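PDB 1Y9I: low temperature requirement C protein from Listeria monocytogenes, which probably acts as a metal-dependent phosphatidylglycerophosphatase, removing the phosphate from phosphatidylglycerophosphate in phospholipid synthesis. Local coordinates for the interface of chains A and B. Numbering follows the deposited sequence. Chains: chain A/B, low temperature requirement C protein.

The interface of chains A and B. Residues chain A 9-10, 13, 63, 66; chain B 81-83, 87.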
# COMPACT_ATOMS: atom_id res chain seq x y z
N ALA A 9 -22.34 16.23 0.90
CA ALA A 9 -22.47 16.22 2.36
C ALA A 9 -21.18 15.70 2.96
O ALA A 9 -20.77 16.10 4.05
CB ALA A 9 -23.64 15.34 2.77
N LEU A 10 -20.54 14.78 2.24
CA LEU A 10 -19.29 14.19 2.68
C LEU A 10 -18.20 15.26 2.71
O LEU A 10 -17.53 15.44 3.73
CB LEU A 10 -18.89 13.05 1.73
CG LEU A 10 -17.56 12.34 2.00
CD1 LEU A 10 -17.53 11.81 3.42
CD2 LEU A 10 -17.38 11.21 0.99
N LYS A 13 -18.83 18.11 5.43
CA LYS A 13 -18.50 17.67 6.78
C LYS A 13 -17.00 17.50 6.99
O LYS A 13 -16.48 17.82 8.06
CB LYS A 13 -19.22 16.35 7.09
CG LYS A 13 -18.90 15.77 8.45
CD LYS A 13 -19.33 16.69 9.58
CE LYS A 13 -18.99 16.09 10.94
NZ LYS A 13 -19.41 16.96 12.08
N ASN A 63 -13.31 10.51 2.89
CA ASN A 63 -13.65 9.32 3.66
C ASN A 63 -12.65 9.09 4.78
O ASN A 63 -13.04 8.74 5.90
CB ASN A 63 -13.70 8.08 2.75
CG ASN A 63 -14.92 8.08 1.84
OD1 ASN A 63 -15.98 8.57 2.22
ND2 ASN A 63 -14.79 7.50 0.65
N LEU A 66 -13.01 11.86 7.68
CA LEU A 66 -14.13 11.58 8.57
C LEU A 66 -13.88 10.39 9.47
O LEU A 66 -14.13 10.45 10.68
CB LEU A 66 -15.42 11.34 7.77
CG LEU A 66 -16.30 12.57 7.54
CD1 LEU A 66 -15.50 13.64 6.83
CD2 LEU A 66 -17.53 12.19 6.73
N VAL B 81 -21.20 10.09 13.61
CA VAL B 81 -21.66 11.36 13.06
C VAL B 81 -22.05 11.18 11.60
O VAL B 81 -21.50 10.32 10.91
CB VAL B 81 -20.56 12.44 13.15
CG1 VAL B 81 -20.01 12.50 14.57
CG2 VAL B 81 -19.43 12.12 12.16
N GLN B 82 -22.99 11.99 11.12
CA GLN B 82 -23.39 11.93 9.72
C GLN B 82 -22.37 12.74 8.92
O GLN B 82 -21.83 13.72 9.42
CB GLN B 82 -24.78 12.54 9.52
CG GLN B 82 -25.93 11.71 10.10
CD GLN B 82 -26.03 10.34 9.47
OE1 GLN B 82 -25.48 10.09 8.39
NE2 GLN B 82 -26.76 9.44 10.13
N PRO B 83 -22.13 12.36 7.65
CA PRO B 83 -22.73 11.25 6.92
C PRO B 83 -22.00 9.91 7.09
O PRO B 83 -22.41 8.91 6.51
CB PRO B 83 -22.70 11.74 5.48
CG PRO B 83 -21.38 12.44 5.43
CD PRO B 83 -21.34 13.22 6.73
N ILE B 87 -22.94 6.22 5.68
CA ILE B 87 -21.97 5.67 4.74
C ILE B 87 -21.55 4.27 5.18
O ILE B 87 -21.57 3.32 4.39
CB ILE B 87 -20.73 6.58 4.62
CG1 ILE B 87 -21.12 7.90 3.96
CG2 ILE B 87 -19.62 5.87 3.83
CD1 ILE B 87 -20.01 8.93 3.92
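The loop of residues 81-83 in chain B, turned by a cis peptide bond between B:Gln82 and B:Pro83 into helix 84-90, lays B:Pro83 against A:Ala9, A:Leu10 and A:Lys13 of helix 9-20, and the helix sets B:Ile87 against A:Leu10. In this helical-bundle protein of the PgpA family the patch, with its two-fold twin, forms part of a dimer contact within the deposited tetramer. B:Pro83 is at the centre. Its ring carbon CG lies 3.9 Å from CA of A:Leu10 and 4.0 Å from the carbonyl O of A:Ala9, whose small side chain probably lets the ring come this close. The neighbouring ring carbon CD meets CB of A:Lys13 at 3.8 Å and, from helix 59-76, methyl CD2 of A:Leu66 at 3.9 Å, the leucine crossing the ring at about a right angle. A rigid ring would lose little conformational freedom here. A:Lys13 contributes its methylenes: bent at chi2 (62°) and extended beyond, the chain passes the carbonyl of B:Gln82, CG 3.7 Å from O, and brings CE to 4.2 Å from CG2 of B:Val81. Its terminal amine NZ can thus remain beyond the apolar contact. On the other flank A:Leu10, with CG anti to the backbone N (chi1 177°), brings CD1 against CD1 of B:Ile87 at 3.8 Å, the side chains crossing at about a right angle. Branched aliphatic residues such as these and B:Val81 suit a patch held by van der Waals contact.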